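Long-range contact in RIM-binding protein, isoform F (Drosophila melanogaster, PDB 6Q9M), which probably acts as an active-zone scaffold that couples synaptic vesicle recruitment to release sites, its central part being an array of fibronectin type III domains: residues T205-L217 with I282-A295. Sequence-based numbering, arbitrary orientation.
Sequences TKGLPDPPQEIQL and IRTKSRDSQSADSA
Thr-284 and Asp-210 make the one hydrogen bond between segments 205-217 and 282-295. OG1 of Thr-284 donates to the backbone O of Asp-210 over 2.5 Å, tilted 26° from the carbonyl plane. With OG1 anti to the carbonyl carbon of Thr-284 (chi1 -52°), the hydroxyl also lies against Pro-212, its CD 3.1 Å from OG1. The remaining contacts are mostly prolines laid over small side chains. The CG of Pro-209 rests 3.3 Å from OG of Ser-286, and the CB of Pro-209 meets CB of Ser-291 at 3.7 Å. Pro-211 sets its CB 3.2 Å from the carbonyl O of Ala-292, beside Ser-294. At the far end the side chains of Ile-215 and Ile-282 run past each other in opposite directions, CG2 to CD1 being 3.4 Å; CD1 of Ile-215 approaches OG of Ser-294.

A second layer positions these groups. Ser-291 OG accepts from Thr-284 N (2.9 Å), which ties the returning loop to the strand next to the backbone bond from Ser-291 N to Thr-284 O; its donation to the O of Ala-292 (2.8 Å) fixes the hydroxyl's rotation. Replacing Ser-291 by alanine removes both hydroxyl bonds and would probably leave the Thr-284 amide without this acceptor. Strand 283-286 itself pairs with strand 242-246, whose Tyr-245 touches both Ile-282 and Thr-284, while Trp-230 of strand 225-231 packs on Pro-212.

A proline-rich entry segment running beside a strand of one sheet, then turning at Glu-214 into the first strand of the other, is consistent with the beta-sandwich of a fibronectin type III-like domain, here the third of the array.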
ATOM      1  N   THR A 205     -13.021  -5.624 -16.309  1.00 89.97           N
ATOM      2  CA  THR A 205     -13.690  -6.341 -17.388  1.00 88.41           C
ATOM      3  C   THR A 205     -13.324  -5.721 -18.729  1.00 83.35           C
ATOM      4  O   THR A 205     -13.294  -4.498 -18.876  1.00 89.73           O
ATOM      5  CB  THR A 205     -15.212  -6.337 -17.204  1.00 91.56           C
ATOM      6  OG1 THR A 205     -15.534  -6.609 -15.830  1.00 95.15           O
ATOM      7  CG2 THR A 205     -15.854  -7.417 -18.075  1.00 91.86           C
ATOM      8  N   LYS A 206     -13.029  -6.582 -19.697  1.00 91.41           N
ATOM      9  CA  LYS A 206     -12.513  -6.144 -20.989  1.00103.33           C
ATOM     10  C   LYS A 206     -13.490  -5.229 -21.719  1.00110.32           C
ATOM     11  O   LYS A 206     -13.202  -4.048 -21.947  1.00124.90           O
ATOM     12  CB  LYS A 206     -12.189  -7.370 -21.842  1.00114.76           C
ATOM     13  CG  LYS A 206     -13.350  -8.369 -21.913  1.00128.12           C
ATOM     14  CD  LYS A 206     -12.922  -9.823 -21.768  1.00135.44           C
ATOM     15  CE  LYS A 206     -14.064 -10.657 -21.195  1.00138.04           C
ATOM     16  NZ  LYS A 206     -14.288 -10.358 -19.740  1.00133.91           N
ATOM     17  N   GLY A 207     -14.646  -5.756 -22.111  1.00104.71           N
ATOM     18  CA  GLY A 207     -15.537  -4.993 -22.968  1.00104.87           C
ATOM     19  C   GLY A 207     -16.743  -4.335 -22.342  1.00105.22           C
ATOM     20  O   GLY A 207     -17.456  -3.591 -23.022  1.00114.83           O
ATOM     21  N   LEU A 208     -17.006  -4.627 -21.082  1.00 96.67           N
ATOM     22  CA  LEU A 208     -18.217  -4.135 -20.462  1.00 95.54           C
ATOM     23  C   LEU A 208     -17.928  -3.454 -19.133  1.00 93.94           C
ATOM     24  O   LEU A 208     -16.876  -3.691 -18.517  1.00 94.67           O
ATOM     25  CB  LEU A 208     -19.204  -5.286 -20.267  1.00 99.85           C
ATOM     26  CG  LEU A 208     -20.130  -5.570 -21.450  1.00112.38           C
ATOM     27  CD1 LEU A 208     -19.428  -6.349 -22.556  1.00124.59           C
ATOM     28  CD2 LEU A 208     -21.355  -6.255 -20.976  1.00117.26           C
ATOM     29  N   PRO A 209     -18.824  -2.570 -18.684  1.00 77.68           N
ATOM     30  CA  PRO A 209     -18.564  -1.833 -17.445  1.00 74.44           C
ATOM     31  C   PRO A 209     -18.316  -2.724 -16.241  1.00 72.83           C
ATOM     32  O   PRO A 209     -18.561  -3.931 -16.261  1.00 74.13           O
ATOM     33  CB  PRO A 209     -19.853  -1.037 -17.238  1.00 74.34           C
ATOM     34  CG  PRO A 209     -20.484  -0.936 -18.565  1.00 77.69           C
ATOM     35  CD  PRO A 209     -19.827  -1.898 -19.518  1.00 81.85           C
ATOM     36  N   ASP A 210     -17.850  -2.105 -15.187  1.00 71.03           N
ATOM     37  CA  ASP A 210     -17.483  -2.819 -13.984  1.00 79.01           C
ATOM     38  C   ASP A 210     -18.432  -2.479 -12.845  1.00 79.46           C
ATOM     39  O   ASP A 210     -18.863  -1.326 -12.699  1.00 67.40           O
ATOM     40  CB  ASP A 210     -16.047  -2.475 -13.573  1.00 88.99           C
ATOM     41  CG  ASP A 210     -15.026  -3.336 -14.286  1.00104.09           C
ATOM     42  OD1 ASP A 210     -15.095  -4.584 -14.171  1.00107.12           O
ATOM     43  OD2 ASP A 210     -14.174  -2.760 -14.993  1.00109.27           O
ATOM     44  N   PRO A 211     -18.795  -3.464 -12.036  1.00 76.21           N
ATOM     45  CA  PRO A 211     -19.747  -3.209 -10.961  1.00 73.16           C
ATOM     46  C   PRO A 211     -19.115  -2.351  -9.881  1.00 74.95           C
ATOM     47  O   PRO A 211     -17.877  -2.325  -9.738  1.00 73.85           O
ATOM     48  CB  PRO A 211     -20.086  -4.614 -10.440  1.00 79.02           C
ATOM     49  CG  PRO A 211     -18.925  -5.496 -10.911  1.00 79.75           C
ATOM     50  CD  PRO A 211     -18.418  -4.887 -12.172  1.00 74.20           C
ATOM     51  N   PRO A 212     -19.912  -1.604  -9.116  1.00 72.93           N
ATOM     52  CA  PRO A 212     -19.354  -0.822  -8.010  1.00 65.08           C
ATOM     53  C   PRO A 212     -18.847  -1.716  -6.893  1.00 79.40           C
ATOM     54  O   PRO A 212     -19.287  -2.852  -6.715  1.00 78.86           O
ATOM     55  CB  PRO A 212     -20.542   0.025  -7.533  1.00 70.55           C
ATOM     56  CG  PRO A 212     -21.741  -0.725  -7.958  1.00 75.30           C
ATOM     57  CD  PRO A 212     -21.361  -1.388  -9.262  1.00 74.80           C
ATOM     58  N   GLN A 213     -17.923  -1.172  -6.119  1.00 88.82           N
ATOM     59  CA  GLN A 213     -17.367  -1.857  -4.964  1.00 97.28           C
ATOM     60  C   GLN A 213     -17.834  -1.181  -3.681  1.00100.74           C
ATOM     61  O   GLN A 213     -18.541  -0.168  -3.703  1.00 97.61           O
ATOM     62  CB  GLN A 213     -15.843  -1.880  -5.044  1.00 99.61           C
ATOM     63  CG  GLN A 213     -15.306  -2.408  -6.357  1.00101.88           C
ATOM     64  CD  GLN A 213     -13.850  -2.798  -6.260  1.00106.39           C
ATOM     65  OE1 GLN A 213     -13.023  -2.354  -7.055  1.00109.56           O
ATOM     66  NE2 GLN A 213     -13.524  -3.628  -5.274  1.00106.84           N
ATOM     67  N   GLU A 214     -17.405  -1.756  -2.556  1.00105.39           N
ATOM     68  CA  GLU A 214     -17.683  -1.226  -1.222  1.00103.26           C
ATOM     69  C   GLU A 214     -19.182  -1.014  -1.021  1.00 94.34           C
ATOM     70  O   GLU A 214     -19.637   0.016  -0.525  1.00 94.25           O
ATOM     71  CB  GLU A 214     -16.901   0.063  -0.976  1.00111.48           C
ATOM     72  CG  GLU A 214     -15.400  -0.149  -0.856  1.00124.01           C
ATOM     73  CD  GLU A 214     -14.621   1.153  -0.774  1.00133.82           C
ATOM     74  OE1 GLU A 214     -15.255   2.224  -0.645  1.00135.35           O
ATOM     75  OE2 GLU A 214     -13.373   1.106  -0.834  1.00138.87           O
ATOM     76  N   ILE A 215     -19.951  -2.034  -1.390  1.00 90.05           N
ATOM     77  CA  ILE A 215     -21.388  -2.006  -1.175  1.00 85.58           C
ATOM     78  C   ILE A 215     -21.671  -2.205   0.303  1.00 91.79           C
ATOM     79  O   ILE A 215     -21.158  -3.142   0.929  1.00 97.72           O
ATOM     80  CB  ILE A 215     -22.073  -3.093  -2.011  1.00 85.40           C
ATOM     81  CG1 ILE A 215     -21.684  -2.961  -3.484  1.00 89.53           C
ATOM     82  CG2 ILE A 215     -23.569  -3.058  -1.772  1.00 80.84           C
ATOM     83  CD1 ILE A 215     -20.591  -3.922  -3.897  1.00 93.35           C
ATOM     84  N   GLN A 216     -22.492  -1.328   0.872  1.00 92.54           N
ATOM     85  CA  GLN A 216     -22.964  -1.514   2.234  1.00 97.18           C
ATOM     86  C   GLN A 216     -24.440  -1.172   2.301  1.00 89.70           C
ATOM     87  O   GLN A 216     -25.013  -0.579   1.382  1.00 80.85           O
ATOM     88  CB  GLN A 216     -22.188  -0.655   3.242  1.00100.54           C
ATOM     89  CG  GLN A 216     -20.778  -0.324   2.825  1.00106.65           C
ATOM     90  CD  GLN A 216     -20.099   0.615   3.790  1.00116.94           C
ATOM     91  OE1 GLN A 216     -20.739   1.192   4.674  1.00119.73           O
ATOM     92  NE2 GLN A 216     -18.792   0.778   3.628  1.00121.79           N
ATOM     93  N   LEU A 217     -25.044  -1.510   3.432  1.00 93.50           N
ATOM     94  CA  LEU A 217     -26.474  -1.327   3.585  1.00100.73           C
ATOM     95  C   LEU A 217     -26.785  -1.055   5.045  1.00101.45           C
ATOM     96  O   LEU A 217     -26.142  -1.614   5.935  1.00105.41           O
ATOM     97  CB  LEU A 217     -27.218  -2.571   3.098  1.00105.77           C
ATOM     98  CG  LEU A 217     -28.726  -2.446   2.950  1.00105.63           C
ATOM     99  CD1 LEU A 217     -29.156  -3.178   1.699  1.00 98.42           C
ATOM    100  CD2 LEU A 217     -29.434  -2.983   4.187  1.00109.58           C
ATOM    101  N   ILE A 282     -25.946  -4.329  -7.012  1.00 83.74           N
ATOM    102  CA  ILE A 282     -25.971  -3.123  -7.837  1.00 82.85           C
ATOM    103  C   ILE A 282     -25.253  -3.378  -9.154  1.00 81.64           C
ATOM    104  O   ILE A 282     -24.272  -4.127  -9.225  1.00 87.70           O
ATOM    105  CB  ILE A 282     -25.324  -1.911  -7.133  1.00 79.45           C
ATOM    106  CG1 ILE A 282     -25.908  -1.735  -5.739  1.00 76.49           C
ATOM    107  CG2 ILE A 282     -25.493  -0.635  -7.958  1.00 74.66           C
ATOM    108  CD1 ILE A 282     -24.910  -1.994  -4.697  1.00 78.80           C
ATOM    109  N   ARG A 283     -25.746  -2.736 -10.206  1.00 74.79           N
ATOM    110  CA  ARG A 283     -25.167  -2.827 -11.532  1.00 84.65           C
ATOM    111  C   ARG A 283     -24.737  -1.452 -12.016  1.00 82.30           C
ATOM    112  O   ARG A 283     -25.472  -0.474 -11.837  1.00 85.06           O
ATOM    113  CB  ARG A 283     -26.179  -3.409 -12.506  1.00101.49           C
ATOM    114  CG  ARG A 283     -26.285  -4.895 -12.437  1.00112.03           C
ATOM    115  CD  ARG A 283     -27.764  -5.282 -12.363  1.00118.52           C
ATOM    116  NE  ARG A 283     -27.871  -6.700 -12.073  1.00121.46           N
ATOM    117  CZ  ARG A 283     -29.006  -7.366 -12.002  1.00126.70           C
ATOM    118  NH1 ARG A 283     -30.150  -6.731 -12.175  1.00129.77           N
ATOM    119  NH2 ARG A 283     -28.981  -8.652 -11.714  1.00127.84           N
ATOM    120  N   THR A 284     -23.540  -1.367 -12.595  1.00 75.05           N
ATOM    121  CA  THR A 284     -23.146  -0.148 -13.289  1.00 76.37           C
ATOM    122  C   THR A 284     -23.745  -0.130 -14.687  1.00 82.04           C
ATOM    123  O   THR A 284     -23.571  -1.073 -15.471  1.00 82.76           O
ATOM    124  CB  THR A 284     -21.629  -0.015 -13.390  1.00 76.78           C
ATOM    125  OG1 THR A 284     -21.046  -0.173 -12.092  1.00 79.49           O
ATOM    126  CG2 THR A 284     -21.275   1.361 -13.933  1.00 74.38           C
ATOM    127  N   LYS A 285     -24.388   0.975 -15.020  1.00 84.15           N
ATOM    128  CA  LYS A 285     -24.998   1.189 -16.320  1.00 95.54           C
ATOM    129  C   LYS A 285     -24.038   2.063 -17.125  1.00 94.22           C
ATOM    130  O   LYS A 285     -23.384   2.950 -16.575  1.00 88.71           O
ATOM    131  CB  LYS A 285     -26.376   1.856 -16.119  1.00 99.60           C
ATOM    132  CG  LYS A 285     -27.221   2.287 -17.341  1.00112.68           C
ATOM    133  CD  LYS A 285     -26.997   1.513 -18.642  1.00119.61           C
ATOM    134  CE  LYS A 285     -28.251   1.524 -19.508  1.00123.35           C
ATOM    135  NZ  LYS A 285     -28.670   2.905 -19.906  1.00122.09           N
ATOM    136  N   SER A 286     -23.933   1.807 -18.424  1.00 99.09           N
ATOM    137  CA  SER A 286     -23.112   2.661 -19.273  1.00103.48           C
ATOM    138  C   SER A 286     -23.821   2.857 -20.607  1.00108.85           C
ATOM    139  O   SER A 286     -24.997   2.519 -20.765  1.00101.56           O
ATOM    140  CB  SER A 286     -21.691   2.099 -19.439  1.00105.49           C
ATOM    141  OG  SER A 286     -21.541   1.399 -20.667  1.00112.13           O
ATOM    142  N   ARG A 287     -23.067   3.382 -21.578  1.00119.34           N
ATOM    143  CA  ARG A 287     -23.665   4.081 -22.711  1.00127.19           C
ATOM    144  C   ARG A 287     -24.603   3.191 -23.515  1.00131.08           C
ATOM    145  O   ARG A 287     -25.628   3.672 -24.014  1.00130.91           O
ATOM    146  CB  ARG A 287     -22.561   4.654 -23.608  1.00132.01           C
ATOM    147  CG  ARG A 287     -21.569   3.636 -24.218  1.00134.98           C
ATOM    148  CD  ARG A 287     -20.460   3.224 -23.251  1.00131.32           C
ATOM    149  NE  ARG A 287     -19.319   2.564 -23.894  1.00128.11           N
ATOM    150  CZ  ARG A 287     -18.584   1.613 -23.316  1.00122.04           C
ATOM    151  NH1 ARG A 287     -17.561   1.071 -23.966  1.00122.06           N
ATOM    152  NH2 ARG A 287     -18.873   1.197 -22.085  1.00113.87           N
ATOM    153  N   ASP A 288     -24.296   1.895 -23.639  1.00133.61           N
ATOM    154  CA  ASP A 288     -25.220   0.966 -24.280  1.00140.63           C
ATOM    155  C   ASP A 288     -25.440  -0.331 -23.503  1.00139.15           C
ATOM    156  O   ASP A 288     -26.082  -1.238 -24.035  1.00141.18           O
ATOM    157  CB  ASP A 288     -24.746   0.614 -25.696  1.00146.36           C
ATOM    158  CG  ASP A 288     -24.460   1.841 -26.554  1.00150.12           C
ATOM    159  OD1 ASP A 288     -23.405   2.483 -26.366  1.00148.74           O
ATOM    160  OD2 ASP A 288     -25.284   2.159 -27.438  1.00156.09           O
ATOM    161  N   SER A 289     -24.960  -0.453 -22.264  1.00134.27           N
ATOM    162  CA  SER A 289     -25.053  -1.738 -21.574  1.00128.52           C
ATOM    163  C   SER A 289     -24.901  -1.537 -20.064  1.00119.17           C
ATOM    164  O   SER A 289     -24.522  -0.464 -19.602  1.00118.42           O
ATOM    165  CB  SER A 289     -24.007  -2.719 -22.097  1.00128.28           C
ATOM    166  OG  SER A 289     -24.090  -3.958 -21.420  1.00127.99           O
ATOM    167  N   GLN A 290     -25.114  -2.616 -19.311  1.00117.05           N
ATOM    168  CA  GLN A 290     -25.017  -2.674 -17.873  1.00115.25           C
ATOM    169  C   GLN A 290     -23.985  -3.758 -17.522  1.00101.49           C
ATOM    170  O   GLN A 290     -23.931  -4.836 -18.132  1.00 97.21           O
ATOM    171  CB  GLN A 290     -26.413  -2.898 -17.241  1.00125.64           C
ATOM    172  CG  GLN A 290     -27.100  -4.239 -17.452  1.00139.49           C
ATOM    173  CD  GLN A 290     -26.701  -5.366 -16.486  1.00145.84           C
ATOM    174  OE1 GLN A 290     -26.932  -5.281 -15.320  1.00148.75           O
ATOM    175  NE2 GLN A 290     -26.312  -6.482 -17.011  1.00150.09           N
ATOM    176  N   SER A 291     -23.098  -3.421 -16.586  1.00 90.39           N
ATOM    177  CA  SER A 291     -22.093  -4.303 -16.007  1.00 86.77           C
ATOM    178  C   SER A 291     -22.672  -5.570 -15.390  1.00 88.11           C
ATOM    179  O   SER A 291     -23.882  -5.677 -15.175  1.00 80.69           O
ATOM    180  CB  SER A 291     -21.298  -3.561 -14.922  1.00 81.46           C
ATOM    181  OG  SER A 291     -22.004  -3.516 -13.723  1.00 79.62           O
ATOM    182  N   ALA A 292     -21.813  -6.556 -15.125  1.00 82.31           N
ATOM    183  CA  ALA A 292     -22.205  -7.667 -14.277  1.00 88.38           C
ATOM    184  C   ALA A 292     -22.486  -7.175 -12.853  1.00 94.70           C
ATOM    185  O   ALA A 292     -22.166  -6.040 -12.466  1.00 87.37           O
ATOM    186  CB  ALA A 292     -21.101  -8.723 -14.253  1.00 88.04           C
ATOM    187  N   ASP A 293     -23.104  -8.049 -12.064  1.00106.40           N
ATOM    188  CA  ASP A 293     -23.483  -7.686 -10.705  1.00113.73           C
ATOM    189  C   ASP A 293     -22.286  -7.702  -9.760  1.00108.79           C
ATOM    190  O   ASP A 293     -21.388  -8.543  -9.875  1.00102.63           O
ATOM    191  CB  ASP A 293     -24.574  -8.629 -10.210  1.00125.25           C
ATOM    192  CG  ASP A 293     -25.884  -8.402 -10.918  1.00133.87           C
ATOM    193  OD1 ASP A 293     -25.843  -7.992 -12.092  1.00139.93           O
ATOM    194  OD2 ASP A 293     -26.949  -8.614 -10.306  1.00137.62           O
ATOM    195  N   SER A 294     -22.303  -6.776  -8.806  1.00107.93           N
ATOM    196  CA  SER A 294     -21.262  -6.663  -7.795  1.00105.88           C
ATOM    197  C   SER A 294     -21.374  -7.772  -6.744  1.00103.13           C
ATOM    198  O   SER A 294     -22.174  -8.710  -6.850  1.00102.27           O
ATOM    199  CB  SER A 294     -21.322  -5.291  -7.135  1.00107.45           C
ATOM    200  OG  SER A 294     -22.503  -5.130  -6.361  1.00107.13           O
ATOM    201  N   ALA A 295     -20.521  -7.668  -5.736  1.00101.85           N
ATOM    202  CA  ALA A 295     -20.543  -8.602  -4.617  1.00102.97           C
ATOM    203  C   ALA A 295     -21.746  -8.334  -3.718  1.00108.00           C
ATOM    204  O   ALA A 295     -21.962  -7.186  -3.310  1.00110.30           O
ATOM    205  CB  ALA A 295     -19.249  -8.491  -3.812  1.00101.82           C
TER